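Local atomic coordinates of flavodoxin (Bacillus cereus, PDB entry 6FSG), a protein that probably carries electrons at low potential to redox enzymes, using a tightly held flavin mononucleotide as its redox centre. Residues S1-T14 / I45-Y57. Sequence-based numbering, arbitrary orientation. Where two conformers were deposited one is given.
Sequences SKLVMIFASMSGNT and ILEQYDGIILGAY. With FMN (flavin mononucleotide), chain B.
Val-4 lies across the ring of Tyr-49 at about a right angle, its CB 3.6 Å from the ring centroid and only 11° off the normal, a CH-pi contact over the face. The tyrosine's chi1 of -70° sets CG beside its own backbone N and lays the ring against strand 2-7; its hydroxyl hydrogen-bonds to Glu-33 OE2 on the neighbouring strand 31-36. The extended chain of Lys-2 runs obliquely past the same ring, CE 3.6 Å from CE1, a fitting use of long methylenes at an exposed end. There Asp-50 grips the Lys-2 backbone twice: OD2 accepts the nearly straight N-H (173°) on its anti side, from well out of the carboxylate plane, and Asp-50 N donates to Lys-2 O.

Beyond this, strands 2-7 and 51-55 run parallel, Val-4 and Ile-6 each donating and accepting across the pair. Val-4 CG1 meets Leu-46 CD2 at 3.8 Å, part of an apolar layer with Ile-6, Ile-52 and Leu-54. On the other face, Leu-3 CD2 lies over Gly-51, 3.5 Å from CA, where a CB would clash; at Gly-55 one would merely be tight, near Phe-7 CB and Thr-14 CG2.

At the C-terminal ends Ala-8 N bonds to Gly-55 O, and the chain enters the loop that wraps the FMN phosphate. Ser-9 OG and Thr-14 OG1 both reach O1P, joined by backbone N-H groups of Met-10, Ser-11, Asn-13 and Thr-14; hydroxyls and a helix start, N-capped by Gly-12, suit an anion. Tyr-57, with CG between its backbone N and carbonyl carbon, turns one ring face to O3P, its edge meeting Ser-9 N. Strand 2-7 leading into a phosphate loop and helix 13-26, beside strand 51-55 in a five-stranded parallel sheet of order 2-1-3-4-5, is characteristic of the flavodoxin fold.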
loop_
_atom_site.group_PDB
_atom_site.type_symbol
_atom_site.label_atom_id
_atom_site.label_comp_id
_atom_site.label_asym_id
_atom_site.label_seq_id
_atom_site.Cartn_x
_atom_site.Cartn_y
_atom_site.Cartn_z
ATOM N N SER A 1 11.176 13.236 5.905
ATOM C CA SER A 1 11.537 11.891 5.464
ATOM C C SER A 1 11.052 11.646 4.043
ATOM O O SER A 1 10.200 12.379 3.532
ATOM C CB SER A 1 10.928 10.862 6.406
ATOM O OG SER A 1 11.446 11.041 7.712
ATOM N N LYS A 2 11.612 10.622 3.405
ATOM C CA LYS A 2 11.329 10.317 2.010
ATOM C C LYS A 2 10.563 9.003 1.923
ATOM O O LYS A 2 11.012 7.975 2.444
ATOM C CB LYS A 2 12.610 10.251 1.176
ATOM C CG LYS A 2 12.347 10.469 -0.301
ATOM C CD LYS A 2 13.608 10.570 -1.155
ATOM C CE LYS A 2 13.211 10.453 -2.621
ATOM N NZ LYS A 2 14.306 10.562 -3.626
ATOM N N LEU A 3 9.417 9.044 1.259
ATOM C CA LEU A 3 8.478 7.937 1.250
ATOM C C LEU A 3 8.174 7.503 -0.176
ATOM O O LEU A 3 8.294 8.276 -1.127
ATOM C CB LEU A 3 7.172 8.355 1.934
ATOM C CG LEU A 3 7.353 9.012 3.304
ATOM C CD1 LEU A 3 6.008 9.506 3.791
ATOM C CD2 LEU A 3 7.991 8.093 4.341
ATOM N N VAL A 4 7.764 6.246 -0.310
ATOM C CA VAL A 4 7.316 5.703 -1.585
ATOM C C VAL A 4 5.983 4.995 -1.393
ATOM O O VAL A 4 5.759 4.321 -0.380
ATOM C CB VAL A 4 8.375 4.765 -2.216
ATOM C CG1 VAL A 4 8.606 3.513 -1.369
ATOM C CG2 VAL A 4 7.991 4.406 -3.666
ATOM N N MET A 5 5.100 5.156 -2.376
ATOM C CA MET A 5 3.836 4.437 -2.444
ATOM C C MET A 5 3.774 3.731 -3.791
ATOM O O MET A 5 3.965 4.361 -4.835
ATOM C CB MET A 5 2.640 5.396 -2.322
ATOM C CG MET A 5 1.278 4.718 -2.412
ATOM S SD MET A 5 -0.138 5.829 -2.436
ATOM C CE MET A 5 -0.178 6.396 -0.738
ATOM N N ILE A 6 3.475 2.439 -3.775
ATOM C CA ILE A 6 3.267 1.682 -5.003
ATOM C C ILE A 6 1.884 1.068 -4.944
ATOM O O ILE A 6 1.580 0.290 -4.030
ATOM C CB ILE A 6 4.347 0.615 -5.227
ATOM C CG1 ILE A 6 5.701 1.309 -5.371
ATOM C CG2 ILE A 6 4.008 -0.232 -6.453
ATOM C CD1 ILE A 6 6.855 0.373 -5.398
ATOM N N PHE A 7 1.051 1.401 -5.919
ATOM C CA PHE A 7 -0.338 0.956 -5.925
ATOM C C PHE A 7 -0.702 0.267 -7.237
ATOM O O PHE A 7 -0.098 0.503 -8.291
ATOM C CB PHE A 7 -1.333 2.107 -5.655
ATOM C CG PHE A 7 -1.535 2.994 -6.838
ATOM C CD1 PHE A 7 -0.663 4.042 -7.094
ATOM C CD2 PHE A 7 -2.565 2.748 -7.732
ATOM C CE1 PHE A 7 -0.824 4.843 -8.223
ATOM C CE2 PHE A 7 -2.736 3.541 -8.847
ATOM C CZ PHE A 7 -1.867 4.591 -9.097
ATOM N N ALA A 8 -1.721 -0.590 -7.140
ATOM C CA ALA A 8 -2.354 -1.221 -8.289
ATOM C C ALA A 8 -3.832 -0.870 -8.295
ATOM O O ALA A 8 -4.494 -0.950 -7.254
ATOM C CB ALA A 8 -2.229 -2.736 -8.208
ATOM N N SER A 9 -4.346 -0.487 -9.463
ATOM C CA SER A 9 -5.764 -0.180 -9.611
ATOM C C SER A 9 -6.195 -0.463 -11.045
ATOM O O SER A 9 -5.608 0.071 -11.993
ATOM C CB SER A 9 -6.061 1.280 -9.252
ATOM O OG SER A 9 -7.454 1.521 -9.149
ATOM N N MET A 10 -7.211 -1.316 -11.181
ATOM C CA MET A 10 -7.806 -1.687 -12.455
ATOM C C MET A 10 -8.959 -0.762 -12.820
ATOM O O MET A 10 -8.990 -0.209 -13.925
ATOM C CB MET A 10 -8.321 -3.129 -12.351
ATOM C CG MET A 10 -8.946 -3.685 -13.620
ATOM S SD MET A 10 -7.805 -3.670 -15.011
ATOM C CE MET A 10 -6.619 -4.919 -14.528
ATOM N N SER A 11 -9.910 -0.594 -11.895
ATOM C CA SER A 11 -11.126 0.171 -12.138
ATOM C C SER A 11 -11.114 1.549 -11.484
ATOM O O SER A 11 -12.055 2.316 -11.701
ATOM C CB SER A 11 -12.374 -0.613 -11.682
ATOM O OG SER A 11 -12.632 -0.491 -10.285
ATOM N N GLY A 12 -10.092 1.875 -10.691
ATOM C CA GLY A 12 -9.929 3.208 -10.141
ATOM C C GLY A 12 -10.133 3.348 -8.647
ATOM O O GLY A 12 -9.782 4.396 -8.094
ATOM N N ASN A 13 -10.688 2.343 -7.967
ATOM C CA ASN A 13 -11.022 2.504 -6.552
ATOM C C ASN A 13 -9.778 2.587 -5.665
ATOM O O ASN A 13 -9.691 3.460 -4.793
ATOM C CB ASN A 13 -11.916 1.353 -6.100
ATOM C CG ASN A 13 -13.241 1.345 -6.795
ATOM O OD1 ASN A 13 -13.815 2.388 -7.085
ATOM N ND2 ASN A 13 -13.754 0.159 -7.049
ATOM N N THR A 14 -8.826 1.660 -5.833
ATOM C CA THR A 14 -7.576 1.730 -5.073
ATOM C C THR A 14 -6.781 2.978 -5.440
ATOM O O THR A 14 -6.116 3.563 -4.576
ATOM C CB THR A 14 -6.753 0.449 -5.287
ATOM O OG1 THR A 14 -7.542 -0.699 -4.941
ATOM C CG2 THR A 14 -5.495 0.409 -4.429
ATOM N N ILE A 45 13.809 -0.656 -5.244
ATOM C CA ILE A 45 13.688 0.756 -4.885
ATOM C C ILE A 45 13.174 0.926 -3.459
ATOM O O ILE A 45 13.456 1.941 -2.812
ATOM C CB ILE A 45 12.884 1.599 -5.900
ATOM C CG1 ILE A 45 11.385 1.317 -5.831
ATOM C CG2 ILE A 45 13.441 1.395 -7.295
ATOM C CD1 ILE A 45 10.582 2.178 -6.792
ATOM N N LEU A 46 12.433 -0.059 -2.937
ATOM C CA LEU A 46 11.911 0.060 -1.580
ATOM C C LEU A 46 13.017 0.215 -0.547
ATOM O O LEU A 46 12.769 0.756 0.538
ATOM C CB LEU A 46 11.065 -1.150 -1.203
ATOM C CG LEU A 46 9.816 -1.396 -2.042
ATOM C CD1 LEU A 46 9.026 -2.529 -1.448
ATOM C CD2 LEU A 46 8.933 -0.159 -2.183
ATOM N N GLU A 47 14.228 -0.255 -0.852
ATOM C CA GLU A 47 15.333 -0.120 0.089
ATOM C C GLU A 47 15.793 1.319 0.255
ATOM O O GLU A 47 16.534 1.620 1.199
ATOM C CB GLU A 47 16.508 -0.970 -0.392
ATOM C CG GLU A 47 16.236 -2.448 -0.297
ATOM C CD GLU A 47 17.394 -3.304 -0.755
ATOM O OE1 GLU A 47 18.165 -2.875 -1.639
ATOM O OE2 GLU A 47 17.520 -4.426 -0.232
ATOM N N GLN A 48 15.385 2.210 -0.636
ATOM C CA GLN A 48 15.927 3.558 -0.669
ATOM C C GLN A 48 15.011 4.591 -0.044
ATOM O O GLN A 48 15.297 5.786 -0.133
ATOM C CB GLN A 48 16.273 3.914 -2.106
ATOM C CG GLN A 48 17.522 3.162 -2.500
ATOM C CD GLN A 48 17.637 2.924 -3.969
ATOM O OE1 GLN A 48 17.061 1.983 -4.502
ATOM N NE2 GLN A 48 18.394 3.768 -4.639
ATOM N N TYR A 49 13.948 4.153 0.627
ATOM C CA TYR A 49 12.950 5.038 1.211
ATOM C C TYR A 49 12.780 4.758 2.697
ATOM O O TYR A 49 12.991 3.639 3.163
ATOM C CB TYR A 49 11.624 4.861 0.479
ATOM C CG TYR A 49 11.703 5.424 -0.908
ATOM C CD1 TYR A 49 11.438 6.762 -1.146
ATOM C CD2 TYR A 49 12.093 4.633 -1.971
ATOM C CE1 TYR A 49 11.529 7.287 -2.413
ATOM C CE2 TYR A 49 12.186 5.146 -3.241
ATOM C CZ TYR A 49 11.908 6.477 -3.461
ATOM O OH TYR A 49 12.000 7.014 -4.729
ATOM N N ASP A 50 12.390 5.798 3.442
ATOM C CA ASP A 50 12.223 5.681 4.884
ATOM C C ASP A 50 10.902 5.029 5.257
ATOM O O ASP A 50 10.784 4.422 6.325
ATOM C CB ASP A 50 12.251 7.085 5.498
ATOM C CG ASP A 50 13.556 7.831 5.220
ATOM O OD1 ASP A 50 14.616 7.178 5.185
ATOM O OD2 ASP A 50 13.535 9.075 5.051
ATOM N N GLY A 51 9.900 5.193 4.415
ATOM C CA GLY A 51 8.594 4.620 4.657
ATOM C C GLY A 51 8.023 4.146 3.341
ATOM O O GLY A 51 8.288 4.720 2.282
ATOM N N ILE A 52 7.230 3.082 3.425
ATOM C CA ILE A 52 6.716 2.364 2.267
ATOM C C ILE A 52 5.227 2.135 2.459
ATOM O O ILE A 52 4.813 1.579 3.479
ATOM C CB ILE A 52 7.410 0.994 2.125
ATOM C CG1 ILE A 52 8.917 1.155 1.895
ATOM C CG2 ILE A 52 6.741 0.205 1.027
ATOM C CD1 ILE A 52 9.697 -0.116 2.181
ATOM N N ILE A 53 4.425 2.507 1.468
ATOM C CA ILE A 53 2.996 2.215 1.494
ATOM C C ILE A 53 2.641 1.470 0.216
ATOM O O ILE A 53 2.943 1.941 -0.883
ATOM C CB ILE A 53 2.148 3.496 1.634
ATOM C CG1 ILE A 53 2.554 4.312 2.863
ATOM C CG2 ILE A 53 0.672 3.137 1.700
ATOM C CD1 ILE A 53 1.845 5.661 2.981
ATOM N N LEU A 54 2.007 0.310 0.355
ATOM C CA LEU A 54 1.552 -0.460 -0.797
ATOM C C LEU A 54 0.030 -0.469 -0.846
ATOM O O LEU A 54 -0.631 -0.553 0.189
ATOM C CB LEU A 54 2.074 -1.902 -0.757
ATOM C CG LEU A 54 3.590 -2.051 -0.584
ATOM C CD1 LEU A 54 3.993 -3.529 -0.547
ATOM C CD2 LEU A 54 4.376 -1.318 -1.671
ATOM N N GLY A 55 -0.519 -0.373 -2.054
ATOM C CA GLY A 55 -1.953 -0.435 -2.241
ATOM C C GLY A 55 -2.312 -1.455 -3.302
ATOM O O GLY A 55 -1.708 -1.461 -4.381
ATOM N N ALA A 56 -3.302 -2.310 -3.040
ATOM C CA ALA A 56 -3.650 -3.322 -4.030
ATOM C C ALA A 56 -5.076 -3.813 -3.846
ATOM O O ALA A 56 -5.499 -4.100 -2.721
ATOM C CB ALA A 56 -2.706 -4.538 -3.979
ATOM N N TYR A 57 -5.794 -3.940 -4.966
ATOM C CA TYR A 57 -7.027 -4.718 -5.001
ATOM C C TYR A 57 -6.696 -6.214 -4.938
ATOM O O TYR A 57 -5.550 -6.623 -5.105
ATOM C CB TYR A 57 -7.836 -4.388 -6.262
ATOM C CG TYR A 57 -7.128 -4.649 -7.585
ATOM C CD1 TYR A 57 -6.330 -3.675 -8.169
ATOM C CD2 TYR A 57 -7.270 -5.863 -8.263
ATOM C CE1 TYR A 57 -5.683 -3.897 -9.376
ATOM C CE2 TYR A 57 -6.617 -6.096 -9.493
ATOM C CZ TYR A 57 -5.824 -5.104 -10.036
ATOM O OH TYR A 57 -5.160 -5.312 -11.235
HETATM N N1 FMN B . -12.091 -8.766 -4.232
HETATM C C2 FMN B . -11.823 -9.377 -3.045
HETATM O O2 FMN B . -11.914 -8.675 -2.042
HETATM N N3 FMN B . -11.415 -10.705 -3.021
HETATM C C4 FMN B . -11.219 -11.434 -4.180
HETATM O O4 FMN B . -10.836 -12.622 -4.082
HETATM C C4A FMN B . -11.490 -10.777 -5.405
HETATM N N5 FMN B . -11.338 -11.394 -6.639
HETATM C C5A FMN B . -11.608 -10.710 -7.819
HETATM C C6 FMN B . -11.504 -11.348 -9.062
HETATM C C7 FMN B . -11.826 -10.684 -10.249
HETATM C C7M FMN B . -11.690 -11.391 -11.581
HETATM C C8 FMN B . -12.306 -9.370 -10.160
HETATM C C8M FMN B . -12.697 -8.591 -11.383
HETATM C C9 FMN B . -12.452 -8.749 -8.924
HETATM C C9A FMN B . -12.106 -9.408 -7.757
HETATM N N10 FMN B . -12.221 -8.750 -6.550
HETATM C C10 FMN B . -11.936 -9.449 -5.397
HETATM C "C1'" FMN B . -12.790 -7.351 -6.449
HETATM C "C2'" FMN B . -11.850 -6.180 -6.702
HETATM O "O2'" FMN B . -10.730 -6.255 -5.858
HETATM C "C3'" FMN B . -12.655 -4.903 -6.420
HETATM O "O3'" FMN B . -13.524 -4.687 -7.503
HETATM C "C4'" FMN B . -11.829 -3.625 -6.229
HETATM O "O4'" FMN B . -12.673 -2.502 -5.977
HETATM C "C5'" FMN B . -10.971 -3.303 -7.443
HETATM O "O5'" FMN B . -10.131 -2.229 -7.060
HETATM P P FMN B . -9.656 -1.275 -8.224
HETATM O O1P FMN B . -8.545 -0.431 -7.664
HETATM O O2P FMN B . -10.809 -0.402 -8.602
HETATM O O3P FMN B . -9.215 -2.142 -9.374
#